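Local coordinates for pyruvate carboxylase n-terminal domain (PDB 1ULZ), which serves as the biotin carboxylase subunit of a pyruvate carboxylase and is built on the ATP-grasp fold, at residues Phe275-Asp278 against Asn282-Phe285; Pro128-Ser133 against Lys200-Pro205; Pro242-Thr247 against Gly433-Lys438. The protein carries 1 engineered substitution. All coordinates share one frame; numbering follows the deposited sequence.

Contact 1 (Phe275-Asp278 against Asn282-Phe285); sequences FIAD and NLYF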
ATOM      1  N   PHE A 275      14.567  -8.455 -22.222  1.00 23.92           N
ATOM      2  CA  PHE A 275      15.566  -9.483 -22.525  1.00 24.92           C
ATOM      3  C   PHE A 275      14.962 -10.867 -22.291  1.00 26.52           C
ATOM      4  O   PHE A 275      13.862 -11.003 -21.757  1.00 25.65           O
ATOM      5  CB  PHE A 275      16.781  -9.408 -21.583  1.00 24.41           C
ATOM      6  CG  PHE A 275      17.551  -8.116 -21.631  1.00 25.27           C
ATOM      7  CD1 PHE A 275      17.097  -6.993 -20.964  1.00 24.77           C
ATOM      8  CD2 PHE A 275      18.758  -8.045 -22.307  1.00 25.33           C
ATOM      9  CE1 PHE A 275      17.838  -5.820 -20.968  1.00 26.67           C
ATOM     10  CE2 PHE A 275      19.502  -6.877 -22.315  1.00 26.33           C
ATOM     11  CZ  PHE A 275      19.042  -5.763 -21.645  1.00 25.40           C
ATOM     12  N   ILE A 276      15.701 -11.892 -22.703  1.00 28.41           N
ATOM     13  CA  ILE A 276      15.314 -13.271 -22.455  1.00 29.57           C
ATOM     14  C   ILE A 276      16.532 -13.812 -21.733  1.00 29.63           C
ATOM     15  O   ILE A 276      17.664 -13.513 -22.110  1.00 30.66           O
ATOM     16  CB  ILE A 276      15.068 -14.084 -23.742  1.00 30.30           C
ATOM     17  CG1 ILE A 276      16.266 -13.981 -24.679  1.00 32.11           C
ATOM     18  CG2 ILE A 276      13.807 -13.602 -24.420  1.00 31.46           C
ATOM     19  CD1 ILE A 276      16.064 -14.735 -25.966  1.00 31.86           C
ATOM     20  N   ALA A 277      16.314 -14.576 -20.673  1.00 30.87           N
ATOM     21  CA  ALA A 277      17.433 -15.118 -19.916  1.00 31.58           C
ATOM     22  C   ALA A 277      17.479 -16.623 -20.066  1.00 32.67           C
ATOM     23  O   ALA A 277      16.435 -17.269 -20.173  1.00 31.73           O
ATOM     24  CB  ALA A 277      17.301 -14.748 -18.448  1.00 30.49           C
ATOM     25  N   ASP A 278      18.685 -17.181 -20.082  1.00 33.62           N
ATOM     26  CA  ASP A 278      18.814 -18.624 -20.200  1.00 35.92           C
ATOM     27  C   ASP A 278      18.912 -19.191 -18.792  1.00 37.24           C
ATOM     28  O   ASP A 278      18.909 -18.439 -17.810  1.00 35.25           O
ATOM     29  CB  ASP A 278      20.052 -19.012 -21.028  1.00 36.45           C
ATOM     30  CG  ASP A 278      21.356 -18.565 -20.394  1.00 36.18           C
ATOM     31  OD1 ASP A 278      21.415 -18.445 -19.155  1.00 37.51           O
ATOM     32  OD2 ASP A 278      22.340 -18.354 -21.136  1.00 38.76           O
ATOM     33  N   ASN A 282      22.069 -15.650 -18.121  1.00 33.47           N
ATOM     34  CA  ASN A 282      22.637 -14.760 -19.130  1.00 32.64           C
ATOM     35  C   ASN A 282      21.487 -14.090 -19.875  1.00 30.55           C
ATOM     36  O   ASN A 282      20.504 -14.742 -20.224  1.00 30.29           O
ATOM     37  CB  ASN A 282      23.506 -15.550 -20.114  1.00 34.76           C
ATOM     38  CG  ASN A 282      24.788 -16.045 -19.484  1.00 37.52           C
ATOM     39  OD1 ASN A 282      25.657 -15.251 -19.112  1.00 39.51           O
ATOM     40  ND2 ASN A 282      24.915 -17.361 -19.346  1.00 37.71           N
ATOM     41  N   LEU A 283      21.611 -12.790 -20.123  1.00 28.51           N
ATOM     42  CA  LEU A 283      20.559 -12.046 -20.808  1.00 26.77           C
ATOM     43  C   LEU A 283      20.889 -11.700 -22.254  1.00 25.19           C
ATOM     44  O   LEU A 283      22.047 -11.499 -22.609  1.00 24.67           O
ATOM     45  CB  LEU A 283      20.245 -10.748 -20.056  1.00 25.10           C
ATOM     46  CG  LEU A 283      19.965 -10.850 -18.556  1.00 27.67           C
ATOM     47  CD1 LEU A 283      19.497  -9.499 -18.031  1.00 23.70           C
ATOM     48  CD2 LEU A 283      18.908 -11.906 -18.301  1.00 26.74           C
ATOM     49  N   TYR A 284      19.847 -11.626 -23.076  1.00 24.77           N
ATOM     50  CA  TYR A 284      19.979 -11.280 -24.484  1.00 25.38           C
ATOM     51  C   TYR A 284      18.845 -10.305 -24.822  1.00 24.99           C
ATOM     52  O   TYR A 284      17.668 -10.625 -24.655  1.00 24.04           O
ATOM     53  CB  TYR A 284      19.873 -12.529 -25.362  1.00 24.47           C
ATOM     54  CG  TYR A 284      20.752 -13.681 -24.927  1.00 26.55           C
ATOM     55  CD1 TYR A 284      20.318 -14.587 -23.962  1.00 27.25           C
ATOM     56  CD2 TYR A 284      22.003 -13.884 -25.499  1.00 26.87           C
ATOM     57  CE1 TYR A 284      21.097 -15.662 -23.585  1.00 27.17           C
ATOM     58  CE2 TYR A 284      22.794 -14.960 -25.125  1.00 25.77           C
ATOM     59  CZ  TYR A 284      22.335 -15.847 -24.171  1.00 27.74           C
ATOM     60  OH  TYR A 284      23.106 -16.933 -23.809  1.00 29.29           O
ATOM     61  N   PHE A 285      19.207  -9.117 -25.292  1.00 26.55           N
ATOM     62  CA  PHE A 285      18.230  -8.086 -25.633  1.00 27.20           C
ATOM     63  C   PHE A 285      17.303  -8.481 -26.772  1.00 27.34           C
ATOM     64  O   PHE A 285      17.737  -9.035 -27.780  1.00 27.84           O
ATOM     65  CB  PHE A 285      18.954  -6.780 -25.969  1.00 27.50           C
ATOM     66  CG  PHE A 285      18.048  -5.679 -26.440  1.00 27.10           C
ATOM     67  CD1 PHE A 285      17.684  -5.582 -27.773  1.00 27.46           C
ATOM     68  CD2 PHE A 285      17.572  -4.731 -25.550  1.00 27.98           C
ATOM     69  CE1 PHE A 285      16.863  -4.555 -28.214  1.00 28.38           C
ATOM     70  CE2 PHE A 285      16.749  -3.700 -25.982  1.00 27.55           C
ATOM     71  CZ  PHE A 285      16.395  -3.610 -27.315  1.00 27.55           C
TER
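The ring of Phe285 turns its edge to one face of the Phe275 ring, a T-shaped stack with planes 86° apart and centroids 5.8 Å apart. Phe285 CD2 stands above that face, displaced toward the rim, and the Tyr284 carbonyl carbon lies at the edge of Phe275. The Tyr284 ring, on the other side of the sheet, has Ile276 O and Asp278 OD2 at its edge. With CG anti to the carbonyl carbon (chi1 -49°), this ring runs along the hairpin toward its turn, where Tyr284 OH donates to Asp278 OD2 at 3.1 Å. Both segments belong to antiparallel strands 269-277 and 283-289, a beta hairpin at one margin of the large antiparallel sheet, in its ATP-grasp part. Ile276 and Tyr284 make its hydrogen-bonded pair, with Ile276 N to Tyr284 O and Tyr284 N to Ile276 O both 3.0 Å. Aspartate suits the turn because both oxygens accept: Asn282 ND2 reaches the syn lone pair of Asp278 OD2 at 3.3 Å, while Asp278 OD1 takes Asn282 N from above the carboxylate plane and also Glu280 N. On Phe275's side of the sheet, small alanine suits the tight approach of Leu283 CD2 to Ala277 CB, 3.3 Å.

Contact 2 (Pro128-Ser133 against Lys200-Pro205); sequences PVVPGS and KFIENP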
ATOM      1  N   PRO A 128      24.209  -7.053 -25.158  1.00 27.94           N
ATOM      2  CA  PRO A 128      24.220  -8.430 -25.657  1.00 28.48           C
ATOM      3  C   PRO A 128      22.911  -8.836 -26.318  1.00 28.42           C
ATOM      4  O   PRO A 128      21.824  -8.521 -25.826  1.00 28.72           O
ATOM      5  CB  PRO A 128      24.514  -9.252 -24.402  1.00 29.14           C
ATOM      6  CG  PRO A 128      23.930  -8.408 -23.304  1.00 29.19           C
ATOM      7  CD  PRO A 128      24.374  -7.023 -23.696  1.00 27.66           C
ATOM      8  N   VAL A 129      23.031  -9.528 -27.442  1.00 26.65           N
ATOM      9  CA  VAL A 129      21.882 -10.003 -28.191  1.00 26.93           C
ATOM     10  C   VAL A 129      22.109 -11.487 -28.451  1.00 27.50           C
ATOM     11  O   VAL A 129      23.219 -11.987 -28.256  1.00 27.41           O
ATOM     12  CB  VAL A 129      21.748  -9.261 -29.540  1.00 27.26           C
ATOM     13  CG1 VAL A 129      21.605  -7.766 -29.296  1.00 27.29           C
ATOM     14  CG2 VAL A 129      22.962  -9.543 -30.412  1.00 25.17           C
ATOM     15  N   VAL A 130      21.070 -12.197 -28.878  1.00 26.53           N
ATOM     16  CA  VAL A 130      21.212 -13.621 -29.145  1.00 27.65           C
ATOM     17  C   VAL A 130      22.162 -13.809 -30.329  1.00 26.57           C
ATOM     18  O   VAL A 130      21.930 -13.282 -31.412  1.00 26.52           O
ATOM     19  CB  VAL A 130      19.850 -14.274 -29.472  1.00 28.13           C
ATOM     20  CG1 VAL A 130      20.050 -15.726 -29.870  1.00 29.59           C
ATOM     21  CG2 VAL A 130      18.928 -14.189 -28.265  1.00 28.90           C
ATOM     22  N   PRO A 131      23.254 -14.558 -30.127  1.00 26.50           N
ATOM     23  CA  PRO A 131      24.216 -14.785 -31.210  1.00 27.29           C
ATOM     24  C   PRO A 131      23.667 -15.680 -32.317  1.00 26.87           C
ATOM     25  O   PRO A 131      22.805 -16.520 -32.085  1.00 26.90           O
ATOM     26  CB  PRO A 131      25.413 -15.396 -30.486  1.00 27.66           C
ATOM     27  CG  PRO A 131      24.772 -16.152 -29.359  1.00 28.22           C
ATOM     28  CD  PRO A 131      23.708 -15.185 -28.873  1.00 26.45           C
ATOM     29  N   GLY A 132      24.167 -15.480 -33.527  1.00 28.45           N
ATOM     30  CA  GLY A 132      23.712 -16.270 -34.655  1.00 30.18           C
ATOM     31  C   GLY A 132      24.521 -15.934 -35.887  1.00 31.27           C
ATOM     32  O   GLY A 132      25.588 -15.325 -35.789  1.00 31.17           O
ATOM     33  N   SER A 133      24.020 -16.321 -37.052  1.00 31.26           N
ATOM     34  CA  SER A 133      24.729 -16.056 -38.293  1.00 32.52           C
ATOM     35  C   SER A 133      24.644 -14.592 -38.703  1.00 34.10           C
ATOM     36  O   SER A 133      23.648 -13.919 -38.456  1.00 34.15           O
ATOM     37  CB  SER A 133      24.171 -16.938 -39.414  1.00 30.44           C
ATOM     38  OG  SER A 133      22.778 -16.748 -39.553  1.00 28.49           O
ATOM     39  N   LYS A 200      21.366 -19.010 -31.930  1.00 25.72           N
ATOM     40  CA  LYS A 200      21.506 -19.785 -30.708  1.00 26.66           C
ATOM     41  C   LYS A 200      20.095 -20.021 -30.171  1.00 26.90           C
ATOM     42  O   LYS A 200      19.262 -19.113 -30.206  1.00 26.36           O
ATOM     43  CB  LYS A 200      22.323 -19.004 -29.682  1.00 28.81           C
ATOM     44  CG  LYS A 200      22.790 -19.827 -28.496  1.00 28.85           C
ATOM     45  CD  LYS A 200      23.472 -18.924 -27.470  1.00 31.24           C
ATOM     46  CE  LYS A 200      24.304 -19.725 -26.490  1.00 32.27           C
ATOM     47  NZ  LYS A 200      23.495 -20.716 -25.740  1.00 36.59           N
ATOM     48  N   PHE A 201      19.823 -21.236 -29.698  1.00 25.73           N
ATOM     49  CA  PHE A 201      18.512 -21.587 -29.151  1.00 25.90           C
ATOM     50  C   PHE A 201      18.514 -21.357 -27.644  1.00 26.65           C
ATOM     51  O   PHE A 201      19.233 -22.041 -26.913  1.00 25.26           O
ATOM     52  CB  PHE A 201      18.193 -23.068 -29.422  1.00 26.09           C
ATOM     53  CG  PHE A 201      16.829 -23.510 -28.922  1.00 27.13           C
ATOM     54  CD1 PHE A 201      16.569 -24.852 -28.677  1.00 25.49           C
ATOM     55  CD2 PHE A 201      15.803 -22.596 -28.738  1.00 26.52           C
ATOM     56  CE1 PHE A 201      15.317 -25.274 -28.262  1.00 27.00           C
ATOM     57  CE2 PHE A 201      14.542 -23.010 -28.322  1.00 28.12           C
ATOM     58  CZ  PHE A 201      14.297 -24.355 -28.085  1.00 26.77           C
ATOM     59  N   ILE A 202      17.715 -20.395 -27.185  1.00 27.48           N
ATOM     60  CA  ILE A 202      17.611 -20.105 -25.751  1.00 29.46           C
ATOM     61  C   ILE A 202      16.360 -20.838 -25.293  1.00 30.32           C
ATOM     62  O   ILE A 202      15.251 -20.312 -25.376  1.00 30.74           O
ATOM     63  CB  ILE A 202      17.438 -18.594 -25.480  1.00 30.02           C
ATOM     64  CG1 ILE A 202      18.511 -17.808 -26.234  1.00 31.37           C
ATOM     65  CG2 ILE A 202      17.568 -18.320 -23.987  1.00 30.06           C
ATOM     66  CD1 ILE A 202      19.929 -18.219 -25.874  1.00 31.07           C
ATOM     67  N   GLU A 203      16.554 -22.059 -24.810  1.00 31.25           N
ATOM     68  CA  GLU A 203      15.457 -22.927 -24.391  1.00 32.93           C
ATOM     69  C   GLU A 203      14.902 -22.696 -22.982  1.00 33.11           C
ATOM     70  O   GLU A 203      15.660 -22.469 -22.033  1.00 31.98           O
ATOM     71  CB  GLU A 203      15.911 -24.381 -24.552  1.00 32.41           C
ATOM     72  CG  GLU A 203      14.874 -25.418 -24.221  1.00 35.44           C
ATOM     73  CD  GLU A 203      15.227 -26.773 -24.801  1.00 34.56           C
ATOM     74  OE1 GLU A 203      16.433 -27.119 -24.820  1.00 34.16           O
ATOM     75  OE2 GLU A 203      14.292 -27.489 -25.230  1.00 36.00           O
ATOM     76  N   ASN A 204      13.578 -22.795 -22.848  1.00 33.81           N
ATOM     77  CA  ASN A 204      12.921 -22.574 -21.557  1.00 34.49           C
ATOM     78  C   ASN A 204      13.409 -21.221 -21.052  1.00 32.85           C
ATOM     79  O   ASN A 204      13.953 -21.117 -19.951  1.00 33.52           O
ATOM     80  CB  ASN A 204      13.330 -23.653 -20.548  1.00 36.83           C
ATOM     81  CG  ASN A 204      12.924 -25.057 -20.981  1.00 40.04           C
ATOM     82  OD1 ASN A 204      13.421 -26.046 -20.438  1.00 40.08           O
ATOM     83  ND2 ASN A 204      12.014 -25.150 -21.952  1.00 39.47           N
ATOM     84  N   PRO A 205      13.236 -20.165 -21.858  1.00 30.74           N
ATOM     85  CA  PRO A 205      13.692 -18.837 -21.444  1.00 30.50           C
ATOM     86  C   PRO A 205      12.833 -18.121 -20.415  1.00 29.83           C
ATOM     87  O   PRO A 205      11.638 -18.388 -20.273  1.00 29.81           O
ATOM     88  CB  PRO A 205      13.729 -18.068 -22.759  1.00 30.71           C
ATOM     89  CG  PRO A 205      12.529 -18.635 -23.480  1.00 29.98           C
ATOM     90  CD  PRO A 205      12.667 -20.127 -23.219  1.00 30.03           C
TER
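Pro131 and Lys200 share the one hydrogen bond between 128-133 and 200-205: Lys200 N gives its hydrogen to Pro131 O at 2.9 Å. The bond is nearly straight, 161° at the hydrogen, and the donor lies nearly on the line of the C=O bond.

The remaining contacts are van der Waals packing. The lysine begins with CG anti to the backbone N (chi1 -167°) and stays extended as far as CE, which lays its methylenes against the proline ring; Pro131 CG is 3.6 Å from Lys200 CD. A proline fits here because CG and CD of its ring offer those methylenes a rigid apolar surface. Only at chi4 does the chain bend, turning the ammonium end off Pro131, so the lysine serves this contact through its aliphatic part. Val130 splits its two methyls between two neighbours. Val130 CG1 rests against the lysine backbone, 3.5 Å from Lys200 O, whereas Val130 CG2 makes a looser contact with Ile202 CG1 at 4.2 Å. Branching at CB lets one short side chain touch both residues.

Val130, Pro131, Lys200 and Ile202 also all touch Tyr284 of strand 283-289. Two irregular connections that meet near Pro131 and Lys200, one entering and one leaving a small alpha/beta subdomain, are consistent with the hinge of the mobile lid known from the ATP-grasp fold of biotin carboxylases.

Contact 3 (Pro242-Thr247 against Gly433-Lys438); sequences PSLILT and GKFTTK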
ATOM      1  N   PRO A 242      12.622  -7.806  -7.410  1.00 22.58           N
ATOM      2  CA  PRO A 242      13.453  -7.955  -8.607  1.00 21.80           C
ATOM      3  C   PRO A 242      13.345  -9.429  -9.001  1.00 23.91           C
ATOM      4  O   PRO A 242      12.492 -10.139  -8.467  1.00 21.62           O
ATOM      5  CB  PRO A 242      14.840  -7.588  -8.104  1.00 22.57           C
ATOM      6  CG  PRO A 242      14.820  -8.127  -6.694  1.00 24.16           C
ATOM      7  CD  PRO A 242      13.448  -7.722  -6.191  1.00 23.26           C
ATOM      8  N   SER A 243      14.184  -9.897  -9.922  1.00 23.38           N
ATOM      9  CA  SER A 243      14.123 -11.310 -10.299  1.00 25.69           C
ATOM     10  C   SER A 243      14.902 -12.131  -9.273  1.00 26.05           C
ATOM     11  O   SER A 243      15.630 -11.578  -8.445  1.00 27.26           O
ATOM     12  CB  SER A 243      14.712 -11.544 -11.701  1.00 25.02           C
ATOM     13  OG  SER A 243      16.124 -11.460 -11.696  1.00 24.81           O
ATOM     14  N   LEU A 244      14.742 -13.448  -9.320  1.00 27.83           N
ATOM     15  CA  LEU A 244      15.438 -14.333  -8.390  1.00 28.69           C
ATOM     16  C   LEU A 244      16.711 -14.934  -8.999  1.00 28.90           C
ATOM     17  O   LEU A 244      17.501 -15.560  -8.295  1.00 30.10           O
ATOM     18  CB  LEU A 244      14.508 -15.465  -7.949  1.00 28.39           C
ATOM     19  CG  LEU A 244      13.219 -15.040  -7.245  1.00 28.55           C
ATOM     20  CD1 LEU A 244      12.236 -16.200  -7.223  1.00 27.73           C
ATOM     21  CD2 LEU A 244      13.540 -14.559  -5.846  1.00 28.79           C
ATOM     22  N   ILE A 245      16.916 -14.744 -10.297  1.00 28.54           N
ATOM     23  CA  ILE A 245      18.099 -15.304 -10.949  1.00 29.39           C
ATOM     24  C   ILE A 245      19.333 -14.405 -10.973  1.00 29.11           C
ATOM     25  O   ILE A 245      20.454 -14.898 -11.084  1.00 29.27           O
ATOM     26  CB  ILE A 245      17.800 -15.718 -12.392  1.00 29.92           C
ATOM     27  CG1 ILE A 245      17.201 -14.544 -13.159  1.00 30.14           C
ATOM     28  CG2 ILE A 245      16.855 -16.889 -12.407  1.00 32.80           C
ATOM     29  CD1 ILE A 245      16.882 -14.891 -14.587  1.00 32.46           C
ATOM     30  N   LEU A 246      19.146 -13.093 -10.887  1.00 28.84           N
ATOM     31  CA  LEU A 246      20.298 -12.193 -10.906  1.00 28.42           C
ATOM     32  C   LEU A 246      20.789 -11.876  -9.510  1.00 28.52           C
ATOM     33  O   LEU A 246      19.993 -11.637  -8.595  1.00 28.03           O
ATOM     34  CB  LEU A 246      19.968 -10.878 -11.622  1.00 26.87           C
ATOM     35  CG  LEU A 246      19.593 -10.979 -13.100  1.00 28.18           C
ATOM     36  CD1 LEU A 246      19.276  -9.598 -13.640  1.00 27.31           C
ATOM     37  CD2 LEU A 246      20.731 -11.622 -13.880  1.00 27.77           C
ATOM     38  N   THR A 247      22.108 -11.893  -9.348  1.00 28.42           N
ATOM     39  CA  THR A 247      22.727 -11.564  -8.071  1.00 28.06           C
ATOM     40  C   THR A 247      22.926 -10.050  -8.119  1.00 28.32           C
ATOM     41  O   THR A 247      22.805  -9.443  -9.183  1.00 26.66           O
ATOM     42  CB  THR A 247      24.098 -12.237  -7.927  1.00 28.50           C
ATOM     43  OG1 THR A 247      24.946 -11.815  -9.002  1.00 28.35           O
ATOM     44  CG2 THR A 247      23.955 -13.752  -7.961  1.00 29.23           C
ATOM     45  N   GLY A 433      10.218 -20.788  -6.378  1.00 31.25           N
ATOM     46  CA  GLY A 433      10.832 -19.786  -7.234  1.00 31.57           C
ATOM     47  C   GLY A 433      11.321 -20.334  -8.560  1.00 32.47           C
ATOM     48  O   GLY A 433      12.150 -19.711  -9.224  1.00 32.19           O
ATOM     49  N   LYS A 434      10.801 -21.497  -8.948  1.00 31.82           N
ATOM     50  CA  LYS A 434      11.179 -22.152 -10.199  1.00 32.08           C
ATOM     51  C   LYS A 434      10.103 -21.959 -11.267  1.00 31.30           C
ATOM     52  O   LYS A 434       9.000 -22.502 -11.148  1.00 31.43           O
ATOM     53  CB  LYS A 434      11.377 -23.653  -9.964  1.00 34.74           C
ATOM     54  CG  LYS A 434      12.802 -24.110  -9.635  1.00 39.10           C
ATOM     55  CD  LYS A 434      13.504 -23.244  -8.579  1.00 42.16           C
ATOM     56  CE  LYS A 434      14.364 -22.159  -9.249  1.00 43.07           C
ATOM     57  NZ  LYS A 434      15.200 -21.396  -8.279  1.00 44.35           N
ATOM     58  N   PHE A 435      10.417 -21.202 -12.312  1.00 29.14           N
ATOM     59  CA  PHE A 435       9.449 -20.974 -13.381  1.00 28.45           C
ATOM     60  C   PHE A 435      10.058 -20.286 -14.598  1.00 28.16           C
ATOM     61  O   PHE A 435      10.971 -19.473 -14.475  1.00 28.64           O
ATOM     62  CB  PHE A 435       8.266 -20.135 -12.870  1.00 28.39           C
ATOM     63  CG  PHE A 435       8.667 -18.809 -12.269  1.00 28.84           C
ATOM     64  CD1 PHE A 435       9.064 -18.721 -10.947  1.00 29.60           C
ATOM     65  CD2 PHE A 435       8.657 -17.651 -13.034  1.00 29.65           C
ATOM     66  CE1 PHE A 435       9.443 -17.500 -10.395  1.00 30.96           C
ATOM     67  CE2 PHE A 435       9.034 -16.433 -12.492  1.00 28.29           C
ATOM     68  CZ  PHE A 435       9.428 -16.357 -11.171  1.00 29.82           C
ATOM     69  N   THR A 436       9.537 -20.622 -15.772  1.00 27.67           N
ATOM     70  CA  THR A 436       9.997 -20.033 -17.023  1.00 27.91           C
ATOM     71  C   THR A 436       8.767 -19.600 -17.809  1.00 29.01           C
ATOM     72  O   THR A 436       7.639 -19.735 -17.334  1.00 28.35           O
ATOM     73  CB  THR A 436      10.807 -21.045 -17.876  1.00 28.38           C
ATOM     74  OG1 THR A 436       9.949 -22.101 -18.323  1.00 28.15           O
ATOM     75  CG2 THR A 436      11.949 -21.634 -17.055  1.00 27.49           C
ATOM     76  N   THR A 437       8.982 -19.083 -19.011  1.00 29.38           N
ATOM     77  CA  THR A 437       7.877 -18.632 -19.842  1.00 31.23           C
ATOM     78  C   THR A 437       6.915 -19.758 -20.198  1.00 32.77           C
ATOM     79  O   THR A 437       5.808 -19.505 -20.675  1.00 33.54           O
ATOM     80  CB  THR A 437       8.384 -17.989 -21.146  1.00 32.13           C
ATOM     81  OG1 THR A 437       9.290 -18.888 -21.804  1.00 32.76           O
ATOM     82  CG2 THR A 437       9.095 -16.668 -20.840  1.00 31.00           C
ATOM     83  N   LYS A 438       7.324 -21.000 -19.970  1.00 34.69           N
ATOM     84  CA  LYS A 438       6.447 -22.123 -20.291  1.00 36.72           C
ATOM     85  C   LYS A 438       5.867 -22.759 -19.032  1.00 36.00           C
ATOM     86  O   LYS A 438       5.444 -23.923 -19.039  1.00 36.96           O
ATOM     87  CB  LYS A 438       7.208 -23.169 -21.102  1.00 38.74           C
ATOM     88  CG  LYS A 438       8.350 -23.809 -20.370  1.00 42.93           C
ATOM     89  CD  LYS A 438       9.462 -24.158 -21.338  1.00 44.94           C
ATOM     90  CE  LYS A 438       8.909 -24.695 -22.656  1.00 47.31           C
ATOM     91  NZ  LYS A 438       8.331 -23.605 -23.520  1.00 47.03           N
TER
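Leu244 reaches across to Gly433 and Phe435 with a single methyl. Its CB already points toward the other segment, but is still 5.7 Å from Gly433 CA. Next comes CG, set anti to the carbonyl carbon (chi1 -60°) and a little nearer, with 5.3 Å between Leu244 CG and Gly433 CA. There the chain forks. The branch ending in CD1 makes the touch: Leu244 CD1 lies 3.9 Å from Gly433 CA and 4.0 Å from Gly433 O, and it meets the ring of Phe435 obliquely, 4.4 Å from Phe435 CE1. The other branch, CD2, stays farther from the glycine. Leu244 also packs on Tyr332 of strand 332-339.

Gly433 follows helix 428-432 and closes it with a Schellman motif. Its positive phi of 83° is one that glycine takes readily, and its lack of a side chain lets the leucine methyl settle on the bare backbone. Phe435 is held by other neighbours: its ring packs against Phe430 and makes a cation-pi contact with Lys206, whose NZ also donates to Phe435 O.

No hydrogen bond or charge pair crosses between 242-247 and 433-438, and the two bury only 85 Å² against each other. The contact between the ATP-grasp region and the C-terminal region therefore depends here on undirected van der Waals packing of apolar groups, to which the hydrophobic effect probably adds.

Contacts 1 and 2 have centres about 8 Å apart, and contact 3 lies about 12 Å from the first and about 18 Å from the second. Along the chain contact 2 closes before either of the others opens, while contact 1 falls between the two segments of contact 3. Strand 206-214 follows 200-205 and pairs with strand 269-277, so contact 2 leads straight into the sheet that carries the hairpin of contact 1. Phe285 N hydrogen-bonds to Pro128 O, joining these two directly; Pro205 O and Thr437 OG1, also hydrogen-bonded, do the same for contacts 2 and 3. By the centre distances the hairpin lies roughly between the presumed lid hinge and the C-terminal region.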